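Local atomic coordinates of annexin A8 (Homo sapiens, PDB entry 1W3W), a protein that binds calcium and, in its presence, phospholipids, and acts as an anticoagulant by indirectly inhibiting the thromboplastin-specific complex of the blood coagulation cascade. Residues M266-I277 with M306-Y315; F21-L30 with A43-R51. All coordinates share one frame; numbering follows the deposited sequence.

Contact 1: residues M266-I277 with M306-Y315; sequences MKGAGTRDGTLI and MIMEDTSGDY. With CA (calcium ion), chain B.
M266, G268 and G270 turn their carbonyl oxygens onto a calcium ion that D310 binds from the other segment, the type II calcium site of the annexin fold with its K-G-A-G-T loop. Following D310 outward, its CB lies 3.6 Å from T271 OG1; CG carries OD1, which accepts a hydrogen bond from a metal-bound water, and D310 OD2 binds calcium at 2.4 Å. D310 OD2 also accepts from T271 OG1 at 2.6 Å, on the anti side and 30° out of the carboxylate plane. The M266 and G270 oxygens stand close to OD2 because they share the metal, whose charge probably offsets their repulsion. M266 also packs on the helix ending at D310: M266 CB meets M306 CE at 3.6 Å, the extended chi2 (179°) carries M266 SD to 3.9 Å from I307 CG1, and the bend at chi3 (-68°) turns CE to M306 CB. T311, just past that helix, hydrogen-bonds through OG1 to I307 O. Farther along, Y315 OH donates to D273 OD1 at 2.7 Å, and I277 CD1 packs against ring atom CE1. A phenylalanine here, lacking the hydroxyl, would probably weaken the tie between helices 273-283 and 313-323. D273 OD2 forms a salt bridge with K82. A water donates to D273 OD1 at 2.8 Å and, weakly, to D310 O.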
ATOM      1  N   MET A 266      12.171  -1.815  -7.492  1.00 27.03           N
ATOM      2  CA  MET A 266      13.538  -1.393  -7.787  1.00 28.45           C
ATOM      3  C   MET A 266      14.320  -2.364  -8.668  1.00 30.25           C
ATOM      4  O   MET A 266      15.204  -1.937  -9.404  1.00 31.44           O
ATOM      5  CB  MET A 266      14.295  -1.128  -6.479  1.00 27.65           C
ATOM      6  CG  MET A 266      13.898   0.203  -5.849  1.00 27.82           C
ATOM      7  SD  MET A 266      14.697   0.590  -4.296  1.00 25.31           S
ATOM      8  CE  MET A 266      14.000  -0.588  -3.236  1.00 25.45           C
ATOM      9  N   LYS A 267      13.990  -3.648  -8.619  1.00 32.44           N
ATOM     10  CA  LYS A 267      14.754  -4.685  -9.330  1.00 34.08           C
ATOM     11  C   LYS A 267      14.730  -4.459 -10.838  1.00 34.67           C
ATOM     12  O   LYS A 267      13.718  -4.041 -11.393  1.00 35.00           O
ATOM     13  CB  LYS A 267      14.199  -6.080  -8.995  1.00 34.61           C
ATOM     14  CG  LYS A 267      14.686  -7.234  -9.899  1.00 37.30           C
ATOM     15  CD  LYS A 267      15.713  -8.128  -9.216  1.00 40.69           C
ATOM     16  CE  LYS A 267      17.102  -7.481  -9.132  1.00 42.30           C
ATOM     17  NZ  LYS A 267      18.066  -8.066 -10.126  1.00 43.64           N
ATOM     18  N   GLY A 268      15.857  -4.728 -11.497  1.00 35.70           N
ATOM     19  CA  GLY A 268      15.939  -4.593 -12.947  1.00 36.05           C
ATOM     20  C   GLY A 268      15.971  -3.150 -13.416  1.00 36.35           C
ATOM     21  O   GLY A 268      16.239  -2.233 -12.630  1.00 36.95           O
ATOM     22  N   ALA A 269      15.676  -2.949 -14.699  1.00 36.43           N
ATOM     23  CA  ALA A 269      15.827  -1.640 -15.345  1.00 36.04           C
ATOM     24  C   ALA A 269      14.802  -0.628 -14.848  1.00 35.41           C
ATOM     25  O   ALA A 269      13.615  -0.935 -14.762  1.00 35.80           O
ATOM     26  CB  ALA A 269      15.720  -1.782 -16.861  1.00 36.38           C
ATOM     27  N   GLY A 270      15.271   0.576 -14.527  1.00 34.22           N
ATOM     28  CA  GLY A 270      14.404   1.645 -14.066  1.00 33.29           C
ATOM     29  C   GLY A 270      13.860   1.436 -12.660  1.00 32.02           C
ATOM     30  O   GLY A 270      14.310   0.566 -11.911  1.00 32.56           O
ATOM     31  N   THR A 271      12.892   2.260 -12.293  1.00 30.14           N
ATOM     32  CA  THR A 271      12.304   2.205 -10.960  1.00 28.48           C
ATOM     33  C   THR A 271      10.822   2.469 -11.073  1.00 27.14           C
ATOM     34  O   THR A 271      10.403   3.374 -11.802  1.00 26.97           O
ATOM     35  CB  THR A 271      12.953   3.269 -10.055  1.00 28.31           C
ATOM     36  OG1 THR A 271      14.361   3.038  -9.969  1.00 29.17           O
ATOM     37  CG2 THR A 271      12.479   3.136  -8.612  1.00 27.71           C
ATOM     38  N   ARG A 272      10.016   1.684 -10.380  1.00 25.42           N
ATOM     39  CA  ARG A 272       8.613   2.056 -10.226  1.00 24.84           C
ATOM     40  C   ARG A 272       8.478   2.974  -9.017  1.00 22.84           C
ATOM     41  O   ARG A 272       8.188   2.518  -7.903  1.00 21.36           O
ATOM     42  CB  ARG A 272       7.688   0.843 -10.096  1.00 25.48           C
ATOM     43  CG  ARG A 272       6.177   1.245 -10.047  1.00 30.42           C
ATOM     44  CD  ARG A 272       5.733   2.270 -11.133  1.00 35.19           C
ATOM     45  NE  ARG A 272       4.629   3.166 -10.762  1.00 37.33           N
ATOM     46  CZ  ARG A 272       4.587   4.489 -11.021  1.00 40.98           C
ATOM     47  NH1 ARG A 272       5.611   5.119 -11.599  1.00 40.94           N
ATOM     48  NH2 ARG A 272       3.512   5.205 -10.671  1.00 42.74           N
ATOM     49  N   ASP A 273       8.689   4.270  -9.261  1.00 20.88           N
ATOM     50  CA  ASP A 273       8.793   5.244  -8.198  1.00 19.55           C
ATOM     51  C   ASP A 273       7.479   5.422  -7.454  1.00 18.50           C
ATOM     52  O   ASP A 273       7.494   5.636  -6.267  1.00 17.17           O
ATOM     53  CB  ASP A 273       9.281   6.589  -8.737  1.00 19.26           C
ATOM     54  CG  ASP A 273      10.690   6.519  -9.224  1.00 19.16           C
ATOM     55  OD1 ASP A 273      11.624   6.365  -8.402  1.00 18.34           O
ATOM     56  OD2 ASP A 273      10.954   6.572 -10.433  1.00 21.43           O
ATOM     57  N   GLY A 274       6.355   5.346  -8.162  1.00 17.97           N
ATOM     58  CA  GLY A 274       5.040   5.433  -7.528  1.00 17.37           C
ATOM     59  C   GLY A 274       4.874   4.399  -6.427  1.00 17.24           C
ATOM     60  O   GLY A 274       4.406   4.713  -5.330  1.00 17.04           O
ATOM     61  N   THR A 275       5.292   3.172  -6.717  1.00 16.22           N
ATOM     62  CA  THR A 275       5.213   2.060  -5.781  1.00 16.08           C
ATOM     63  C   THR A 275       6.183   2.176  -4.616  1.00 15.41           C
ATOM     64  O   THR A 275       5.840   1.852  -3.475  1.00 14.67           O
ATOM     65  CB  THR A 275       5.466   0.750  -6.550  1.00 16.27           C
ATOM     66  OG1 THR A 275       4.410   0.576  -7.487  1.00 18.22           O
ATOM     67  CG2 THR A 275       5.358  -0.466  -5.657  1.00 16.37           C
ATOM     68  N   LEU A 276       7.394   2.628  -4.909  1.00 14.35           N
ATOM     69  CA  LEU A 276       8.386   2.915  -3.878  1.00 14.52           C
ATOM     70  C   LEU A 276       7.884   3.985  -2.900  1.00 13.35           C
ATOM     71  O   LEU A 276       7.906   3.801  -1.690  1.00 12.43           O
ATOM     72  CB  LEU A 276       9.685   3.366  -4.556  1.00 15.05           C
ATOM     73  CG  LEU A 276      10.936   3.635  -3.725  1.00 17.42           C
ATOM     74  CD1 LEU A 276      11.379   2.415  -2.936  1.00 19.58           C
ATOM     75  CD2 LEU A 276      12.039   4.071  -4.678  1.00 19.06           C
ATOM     76  N   ILE A 277       7.416   5.103  -3.436  1.00 13.08           N
ATOM     77  CA  ILE A 277       6.920   6.202  -2.623  1.00 12.88           C
ATOM     78  C   ILE A 277       5.753   5.759  -1.752  1.00 13.07           C
ATOM     79  O   ILE A 277       5.764   5.962  -0.542  1.00 12.66           O
ATOM     80  CB  ILE A 277       6.519   7.388  -3.528  1.00 13.53           C
ATOM     81  CG1 ILE A 277       7.788   8.074  -4.079  1.00 14.38           C
ATOM     82  CG2 ILE A 277       5.607   8.358  -2.775  1.00 13.56           C
ATOM     83  CD1 ILE A 277       7.547   9.024  -5.238  1.00 15.30           C
ATOM     84  N   MET A 306      19.552  -0.552  -1.950  1.00 19.45           N
ATOM     85  CA  MET A 306      18.851  -0.555  -3.220  1.00 19.73           C
ATOM     86  C   MET A 306      18.322   0.819  -3.578  1.00 19.32           C
ATOM     87  O   MET A 306      18.378   1.228  -4.737  1.00 19.10           O
ATOM     88  CB  MET A 306      17.741  -1.614  -3.238  1.00 20.72           C
ATOM     89  CG  MET A 306      18.265  -2.938  -3.727  1.00 24.36           C
ATOM     90  SD  MET A 306      17.007  -4.139  -3.955  1.00 30.29           S
ATOM     91  CE  MET A 306      16.585  -3.835  -5.635  1.00 28.88           C
ATOM     92  N   ILE A 307      17.831   1.550  -2.588  1.00 19.24           N
ATOM     93  CA  ILE A 307      17.414   2.926  -2.810  1.00 19.48           C
ATOM     94  C   ILE A 307      18.599   3.782  -3.313  1.00 20.60           C
ATOM     95  O   ILE A 307      18.446   4.565  -4.240  1.00 20.60           O
ATOM     96  CB  ILE A 307      16.792   3.527  -1.526  1.00 18.60           C
ATOM     97  CG1 ILE A 307      15.420   2.891  -1.250  1.00 18.82           C
ATOM     98  CG2 ILE A 307      16.648   5.021  -1.672  1.00 18.64           C
ATOM     99  CD1 ILE A 307      14.863   3.193   0.125  1.00 18.38           C
ATOM    100  N   MET A 308      19.771   3.625  -2.710  1.00 22.19           N
ATOM    101  CA  MET A 308      20.975   4.363  -3.137  1.00 24.24           C
ATOM    102  C   MET A 308      21.387   4.054  -4.581  1.00 25.40           C
ATOM    103  O   MET A 308      21.822   4.943  -5.325  1.00 26.32           O
ATOM    104  CB  MET A 308      22.141   4.062  -2.199  1.00 24.29           C
ATOM    105  CG  MET A 308      21.924   4.655  -0.832  1.00 27.30           C
ATOM    106  SD  MET A 308      23.318   4.519   0.282  1.00 32.12           S
ATOM    107  CE  MET A 308      24.388   5.653  -0.455  1.00 33.23           C
ATOM    108  N   GLU A 309      21.214   2.803  -4.978  1.00 26.76           N
ATOM    109  CA  GLU A 309      21.556   2.357  -6.322  1.00 27.97           C
ATOM    110  C   GLU A 309      20.579   2.871  -7.369  1.00 27.84           C
ATOM    111  O   GLU A 309      20.991   3.194  -8.480  1.00 28.31           O
ATOM    112  CB  GLU A 309      21.601   0.827  -6.360  1.00 28.43           C
ATOM    113  CG  GLU A 309      22.242   0.255  -7.618  1.00 31.80           C
ATOM    114  CD  GLU A 309      22.137  -1.258  -7.672  1.00 35.55           C
ATOM    115  OE1 GLU A 309      21.766  -1.809  -8.746  1.00 37.51           O
ATOM    116  OE2 GLU A 309      22.411  -1.885  -6.626  1.00 37.85           O
ATOM    117  N   ASP A 310      19.300   2.974  -7.000  1.00 27.60           N
ATOM    118  CA  ASP A 310      18.211   3.258  -7.940  1.00 27.63           C
ATOM    119  C   ASP A 310      17.738   4.713  -8.026  1.00 26.86           C
ATOM    120  O   ASP A 310      17.083   5.085  -8.987  1.00 27.19           O
ATOM    121  CB  ASP A 310      16.990   2.404  -7.585  1.00 28.07           C
ATOM    122  CG  ASP A 310      16.814   1.245  -8.510  1.00 30.33           C
ATOM    123  OD1 ASP A 310      17.788   0.463  -8.653  1.00 31.50           O
ATOM    124  OD2 ASP A 310      15.742   1.052  -9.152  1.00 32.97           O
ATOM    125  N   THR A 311      18.025   5.523  -7.020  1.00 25.50           N
ATOM    126  CA  THR A 311      17.508   6.879  -6.986  1.00 25.12           C
ATOM    127  C   THR A 311      18.651   7.854  -6.823  1.00 24.70           C
ATOM    128  O   THR A 311      19.747   7.468  -6.451  1.00 25.40           O
ATOM    129  CB  THR A 311      16.498   7.058  -5.819  1.00 24.62           C
ATOM    130  OG1 THR A 311      17.179   6.933  -4.560  1.00 23.21           O
ATOM    131  CG2 THR A 311      15.459   5.946  -5.811  1.00 24.88           C
ATOM    132  N   SER A 312      18.378   9.124  -7.084  1.00 24.64           N
ATOM    133  CA  SER A 312      19.377  10.176  -6.920  1.00 24.85           C
ATOM    134  C   SER A 312      18.782  11.489  -6.411  1.00 24.39           C
ATOM    135  O   SER A 312      17.556  11.654  -6.321  1.00 24.18           O
ATOM    136  CB  SER A 312      20.085  10.421  -8.250  1.00 25.20           C
ATOM    137  OG  SER A 312      19.129  10.694  -9.245  1.00 27.26           O
ATOM    138  N   GLY A 313      19.678  12.404  -6.047  1.00 23.47           N
ATOM    139  CA  GLY A 313      19.315  13.779  -5.752  1.00 23.07           C
ATOM    140  C   GLY A 313      18.579  13.972  -4.436  1.00 22.36           C
ATOM    141  O   GLY A 313      18.737  13.205  -3.484  1.00 21.69           O
ATOM    142  N   ASP A 314      17.766  15.015  -4.399  1.00 21.39           N
ATOM    143  CA  ASP A 314      16.961  15.329  -3.223  1.00 21.04           C
ATOM    144  C   ASP A 314      15.921  14.234  -2.926  1.00 19.89           C
ATOM    145  O   ASP A 314      15.607  13.977  -1.779  1.00 19.73           O
ATOM    146  CB  ASP A 314      16.287  16.678  -3.419  1.00 20.78           C
ATOM    147  CG  ASP A 314      17.287  17.821  -3.467  1.00 22.69           C
ATOM    148  OD1 ASP A 314      18.201  17.868  -2.619  1.00 22.45           O
ATOM    149  OD2 ASP A 314      17.236  18.702  -4.327  1.00 26.89           O
ATOM    150  N   TYR A 315      15.395  13.612  -3.972  1.00 19.01           N
ATOM    151  CA  TYR A 315      14.477  12.487  -3.847  1.00 18.49           C
ATOM    152  C   TYR A 315      15.114  11.362  -3.040  1.00 18.50           C
ATOM    153  O   TYR A 315      14.564  10.922  -2.041  1.00 17.83           O
ATOM    154  CB  TYR A 315      14.121  12.018  -5.249  1.00 18.36           C
ATOM    155  CG  TYR A 315      13.280  10.788  -5.380  1.00 18.18           C
ATOM    156  CD1 TYR A 315      12.089  10.638  -4.672  1.00 16.15           C
ATOM    157  CD2 TYR A 315      13.646   9.791  -6.284  1.00 18.82           C
ATOM    158  CE1 TYR A 315      11.313   9.498  -4.827  1.00 16.80           C
ATOM    159  CE2 TYR A 315      12.873   8.670  -6.455  1.00 19.77           C
ATOM    160  CZ  TYR A 315      11.706   8.520  -5.724  1.00 18.08           C
ATOM    161  OH  TYR A 315      10.958   7.392  -5.941  1.00 16.57           O
TER
HETATM  162 CA    CA B1328      16.159  -0.443 -11.002  0.50 24.41          CA
HETATM  163  O   HOH W   1      14.245   6.717  -9.418  1.00 26.22           O
HETATM  164  O   HOH W   2      18.052  -1.864 -10.579  1.00 41.21           O

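Contact 2: residues F21-L30 with A43-R51; sequences FNPDPDAETL and AIIDVLTKR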
ATOM      1  N   PHE A  21       4.133  19.548  21.396  1.00 34.74           N
ATOM      2  CA  PHE A  21       4.686  20.057  20.135  1.00 32.17           C
ATOM      3  C   PHE A  21       4.136  21.418  19.689  1.00 30.62           C
ATOM      4  O   PHE A  21       2.922  21.595  19.533  1.00 30.92           O
ATOM      5  CB  PHE A  21       4.438  19.007  19.040  1.00 31.98           C
ATOM      6  CG  PHE A  21       4.985  19.384  17.702  1.00 28.89           C
ATOM      7  CD1 PHE A  21       6.352  19.516  17.513  1.00 27.14           C
ATOM      8  CD2 PHE A  21       4.133  19.632  16.637  1.00 26.47           C
ATOM      9  CE1 PHE A  21       6.854  19.872  16.270  1.00 26.22           C
ATOM     10  CE2 PHE A  21       4.627  19.988  15.408  1.00 24.76           C
ATOM     11  CZ  PHE A  21       5.986  20.112  15.225  1.00 24.41           C
ATOM     12  N   ASN A  22       5.045  22.363  19.472  1.00 28.48           N
ATOM     13  CA  ASN A  22       4.725  23.666  18.880  1.00 27.16           C
ATOM     14  C   ASN A  22       5.109  23.625  17.397  1.00 25.08           C
ATOM     15  O   ASN A  22       6.297  23.585  17.084  1.00 24.58           O
ATOM     16  CB  ASN A  22       5.503  24.781  19.609  1.00 27.28           C
ATOM     17  CG  ASN A  22       5.316  26.166  18.979  1.00 28.86           C
ATOM     18  OD1 ASN A  22       4.414  26.392  18.167  1.00 27.95           O
ATOM     19  ND2 ASN A  22       6.171  27.116  19.383  1.00 30.26           N
ATOM     20  N   PRO A  23       4.129  23.640  16.489  1.00 23.30           N
ATOM     21  CA  PRO A  23       4.413  23.600  15.040  1.00 22.33           C
ATOM     22  C   PRO A  23       4.903  24.908  14.398  1.00 21.82           C
ATOM     23  O   PRO A  23       5.331  24.873  13.242  1.00 21.46           O
ATOM     24  CB  PRO A  23       3.050  23.250  14.446  1.00 21.88           C
ATOM     25  CG  PRO A  23       2.095  23.850  15.381  1.00 22.70           C
ATOM     26  CD  PRO A  23       2.676  23.668  16.749  1.00 22.82           C
ATOM     27  N   ASP A  24       4.812  26.034  15.105  1.00 21.15           N
ATOM     28  CA  ASP A  24       5.052  27.346  14.510  1.00 20.93           C
ATOM     29  C   ASP A  24       6.461  27.538  13.950  1.00 20.17           C
ATOM     30  O   ASP A  24       6.600  28.015  12.840  1.00 20.19           O
ATOM     31  CB  ASP A  24       4.707  28.475  15.507  1.00 21.97           C
ATOM     32  CG  ASP A  24       3.209  28.603  15.770  1.00 23.31           C
ATOM     33  OD1 ASP A  24       2.378  27.966  15.077  1.00 24.71           O
ATOM     34  OD2 ASP A  24       2.770  29.345  16.662  1.00 25.99           O
ATOM     35  N   PRO A  25       7.512  27.186  14.690  1.00 19.32           N
ATOM     36  CA  PRO A  25       8.878  27.305  14.157  1.00 18.21           C
ATOM     37  C   PRO A  25       9.119  26.483  12.898  1.00 17.12           C
ATOM     38  O   PRO A  25       9.761  26.963  11.983  1.00 16.14           O
ATOM     39  CB  PRO A  25       9.761  26.771  15.294  1.00 18.85           C
ATOM     40  CG  PRO A  25       8.924  26.859  16.527  1.00 19.44           C
ATOM     41  CD  PRO A  25       7.501  26.714  16.087  1.00 19.89           C
ATOM     42  N   ASP A  26       8.607  25.257  12.858  1.00 16.59           N
ATOM     43  CA  ASP A  26       8.728  24.426  11.660  1.00 16.20           C
ATOM     44  C   ASP A  26       8.038  25.082  10.450  1.00 15.55           C
ATOM     45  O   ASP A  26       8.565  25.063   9.346  1.00 15.05           O
ATOM     46  CB  ASP A  26       8.138  23.039  11.911  1.00 15.77           C
ATOM     47  CG  ASP A  26       9.062  22.141  12.730  1.00 15.40           C
ATOM     48  OD1 ASP A  26       8.557  21.200  13.366  1.00 16.65           O
ATOM     49  OD2 ASP A  26      10.295  22.285  12.792  1.00 16.02           O
ATOM     50  N   ALA A  27       6.858  25.639  10.663  1.00 15.94           N
ATOM     51  CA  ALA A  27       6.147  26.348   9.599  1.00 16.56           C
ATOM     52  C   ALA A  27       6.999  27.497   9.096  1.00 17.69           C
ATOM     53  O   ALA A  27       7.112  27.718   7.903  1.00 17.75           O
ATOM     54  CB  ALA A  27       4.792  26.861  10.102  1.00 16.39           C
ATOM     55  N   GLU A  28       7.622  28.225  10.017  1.00 19.19           N
ATOM     56  CA  GLU A  28       8.516  29.317   9.647  1.00 20.25           C
ATOM     57  C   GLU A  28       9.753  28.848   8.889  1.00 19.85           C
ATOM     58  O   GLU A  28      10.186  29.502   7.949  1.00 19.92           O
ATOM     59  CB  GLU A  28       8.941  30.119  10.879  1.00 21.16           C
ATOM     60  CG  GLU A  28       9.482  31.493  10.523  1.00 25.53           C
ATOM     61  CD  GLU A  28       9.977  32.247  11.734  1.00 30.85           C
ATOM     62  OE1 GLU A  28      10.843  31.707  12.443  1.00 34.04           O
ATOM     63  OE2 GLU A  28       9.492  33.372  11.972  1.00 35.32           O
ATOM     64  N   THR A  29      10.316  27.709   9.273  1.00 19.01           N
ATOM     65  CA  THR A  29      11.423  27.156   8.525  1.00 18.97           C
ATOM     66  C   THR A  29      11.028  26.869   7.079  1.00 18.20           C
ATOM     67  O   THR A  29      11.771  27.176   6.164  1.00 18.08           O
ATOM     68  CB  THR A  29      11.911  25.872   9.186  1.00 18.77           C
ATOM     69  OG1 THR A  29      12.420  26.174  10.480  1.00 19.46           O
ATOM     70  CG2 THR A  29      13.108  25.307   8.444  1.00 20.09           C
ATOM     71  N   LEU A  30       9.857  26.276   6.875  1.00 17.63           N
ATOM     72  CA  LEU A  30       9.407  25.962   5.524  1.00 17.77           C
ATOM     73  C   LEU A  30       9.148  27.238   4.707  1.00 18.28           C
ATOM     74  O   LEU A  30       9.500  27.309   3.536  1.00 17.79           O
ATOM     75  CB  LEU A  30       8.154  25.105   5.558  1.00 17.49           C
ATOM     76  CG  LEU A  30       8.303  23.723   6.170  1.00 17.47           C
ATOM     77  CD1 LEU A  30       6.959  23.031   6.242  1.00 18.56           C
ATOM     78  CD2 LEU A  30       9.299  22.903   5.378  1.00 17.62           C
ATOM     79  N   ALA A  43      16.260  21.953   3.854  1.00 18.30           N
ATOM     80  CA  ALA A  43      15.474  22.387   4.997  1.00 17.82           C
ATOM     81  C   ALA A  43      14.068  21.791   4.949  1.00 17.47           C
ATOM     82  O   ALA A  43      13.483  21.523   5.985  1.00 17.34           O
ATOM     83  CB  ALA A  43      15.393  23.904   5.055  1.00 18.19           C
ATOM     84  N   ILE A  44      13.535  21.590   3.744  1.00 16.68           N
ATOM     85  CA  ILE A  44      12.240  20.947   3.581  1.00 16.87           C
ATOM     86  C   ILE A  44      12.334  19.465   4.002  1.00 16.38           C
ATOM     87  O   ILE A  44      11.477  18.990   4.730  1.00 16.04           O
ATOM     88  CB  ILE A  44      11.708  21.119   2.129  1.00 16.89           C
ATOM     89  CG1 ILE A  44      11.357  22.598   1.884  1.00 17.86           C
ATOM     90  CG2 ILE A  44      10.485  20.257   1.887  1.00 17.29           C
ATOM     91  CD1 ILE A  44      11.225  22.971   0.435  1.00 19.33           C
ATOM     92  N   ILE A  45      13.389  18.777   3.571  1.00 16.10           N
ATOM     93  CA  ILE A  45      13.664  17.394   3.989  1.00 16.42           C
ATOM     94  C   ILE A  45      13.796  17.305   5.509  1.00 16.38           C
ATOM     95  O   ILE A  45      13.183  16.456   6.135  1.00 16.57           O
ATOM     96  CB  ILE A  45      14.949  16.853   3.303  1.00 16.52           C
ATOM     97  CG1 ILE A  45      14.746  16.718   1.800  1.00 16.92           C
ATOM     98  CG2 ILE A  45      15.385  15.484   3.899  1.00 17.09           C
ATOM     99  CD1 ILE A  45      16.039  16.425   1.053  1.00 16.97           C
ATOM    100  N   ASP A  46      14.556  18.215   6.104  1.00 16.65           N
ATOM    101  CA  ASP A  46      14.873  18.158   7.530  1.00 17.55           C
ATOM    102  C   ASP A  46      13.661  18.348   8.409  1.00 17.31           C
ATOM    103  O   ASP A  46      13.633  17.831   9.499  1.00 17.75           O
ATOM    104  CB  ASP A  46      15.922  19.204   7.908  1.00 18.18           C
ATOM    105  CG  ASP A  46      17.311  18.843   7.412  1.00 20.78           C
ATOM    106  OD1 ASP A  46      17.505  17.740   6.856  1.00 23.96           O
ATOM    107  OD2 ASP A  46      18.267  19.620   7.526  1.00 25.22           O
ATOM    108  N   VAL A  47      12.656  19.086   7.945  1.00 16.96           N
ATOM    109  CA  VAL A  47      11.428  19.238   8.713  1.00 16.97           C
ATOM    110  C   VAL A  47      10.455  18.084   8.414  1.00 16.55           C
ATOM    111  O   VAL A  47      10.028  17.358   9.321  1.00 16.81           O
ATOM    112  CB  VAL A  47      10.754  20.603   8.427  1.00 17.28           C
ATOM    113  CG1 VAL A  47       9.368  20.678   9.059  1.00 18.68           C
ATOM    114  CG2 VAL A  47      11.622  21.756   8.932  1.00 18.62           C
ATOM    115  N   LEU A  48      10.097  17.901   7.150  1.00 15.99           N
ATOM    116  CA  LEU A  48       8.973  17.025   6.837  1.00 16.55           C
ATOM    117  C   LEU A  48       9.254  15.534   7.003  1.00 16.70           C
ATOM    118  O   LEU A  48       8.332  14.799   7.346  1.00 17.32           O
ATOM    119  CB  LEU A  48       8.413  17.329   5.451  1.00 16.37           C
ATOM    120  CG  LEU A  48       7.881  18.758   5.362  1.00 17.16           C
ATOM    121  CD1 LEU A  48       7.416  19.044   3.960  1.00 18.86           C
ATOM    122  CD2 LEU A  48       6.758  18.992   6.376  1.00 18.43           C
ATOM    123  N   THR A  49      10.484  15.078   6.764  1.00 17.16           N
ATOM    124  CA  THR A  49      10.819  13.656   7.004  1.00 17.68           C
ATOM    125  C   THR A  49      11.193  13.319   8.436  1.00 18.52           C
ATOM    126  O   THR A  49      11.333  12.147   8.748  1.00 18.84           O
ATOM    127  CB  THR A  49      11.957  13.146   6.099  1.00 17.97           C
ATOM    128  OG1 THR A  49      13.196  13.791   6.448  1.00 17.66           O
ATOM    129  CG2 THR A  49      11.694  13.466   4.644  1.00 17.75           C
ATOM    130  N   LYS A  50      11.380  14.318   9.296  1.00 18.80           N
ATOM    131  CA  LYS A  50      11.702  14.081  10.698  1.00 20.07           C
ATOM    132  C   LYS A  50      10.540  14.354  11.647  1.00 19.74           C
ATOM    133  O   LYS A  50      10.698  14.206  12.847  1.00 22.64           O
ATOM    134  CB  LYS A  50      12.919  14.923  11.120  1.00 20.99           C
ATOM    135  CG  LYS A  50      14.230  14.529  10.434  1.00 23.74           C
ATOM    136  CD  LYS A  50      14.618  13.090  10.752  1.00 28.05           C
ATOM    137  CE  LYS A  50      15.913  12.648  10.049  1.00 31.27           C
ATOM    138  NZ  LYS A  50      15.874  11.175   9.761  1.00 32.58           N
ATOM    139  N   ARG A  51       9.392  14.770  11.133  1.00 18.17           N
ATOM    140  CA  ARG A  51       8.193  14.928  11.942  1.00 16.86           C
ATOM    141  C   ARG A  51       7.180  13.864  11.540  1.00 15.82           C
ATOM    142  O   ARG A  51       7.207  13.367  10.438  1.00 16.64           O
ATOM    143  CB  ARG A  51       7.575  16.317  11.748  1.00 16.47           C
ATOM    144  CG  ARG A  51       8.486  17.487  12.118  1.00 16.27           C
ATOM    145  CD  ARG A  51       8.794  17.635  13.616  1.00 16.69           C
ATOM    146  NE  ARG A  51       9.613  18.830  13.794  1.00 17.64           N
ATOM    147  CZ  ARG A  51      10.941  18.851  13.859  1.00 18.76           C
ATOM    148  NH1 ARG A  51      11.656  17.731  13.873  1.00 17.41           N
ATOM    149  NH2 ARG A  51      11.561  20.017  13.956  1.00 17.76           N
TER
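D26 OD1 accepts from R51 NE at 2.6 Å, the shorter half of a two-point salt bridge whose other half joins R51 NH2 to D26 OD2 at 2.8 Å. The guanidinium is gripped side-on, one nitrogen to each oxygen, with the two planes 39° apart. OD1 sits nearly in the guanidinium plane, whereas OD2 is tilted from it and offers its syn lone pair. The bend at chi2 (-69°) brings R51 CD, and the guanidinium beyond it, alongside D26, and F21 CE1 comes within 3.9 Å of R51 NE, its ring steeply inclined to the guanidinium. The bridge lies at one end of an antiparallel helix pair of the first annexin repeat, 24-30 against 43-48, whose segment axes approach to 9.8 Å at 158°. V47 divides its branches: CG1 touches D26 CB, and V47 CG2 meets T29 CG2 at 3.9 Å. L30 likewise forks, CD2 resting on the backbone and CG1 of I44, CD1 reaching L48 CD2 at 4.0 Å. Apolar packing joins the helices, and the paired charges tie the segment following helix 41-48 to the start of helix 24-34, a link whose two bonds would probably restrain rotation of both end groups.

Contact 2 comes first along the chain and closes before contact 1 opens; their centres are 25 Å apart. Contact 2 joins helices 24-34 and 41-48 of the first annexin repeat, whereas contact 1 joins the calcium loop and helix 273-283 to helices 303-310 and 313-323 of the fourth. Despite the sequence separation the two meet in space, D314 O lying 3.8 Å from I45 CD1. Helix 313-323 also packs on I45 and T49, and helix 81-91 of the first repeat touches residues of both contacts. The first and last repeats are therefore neighbours: helix 313-323 of contact 1 abuts helix 41-48 of contact 2, while the calcium ligands lie on the loop and at D310.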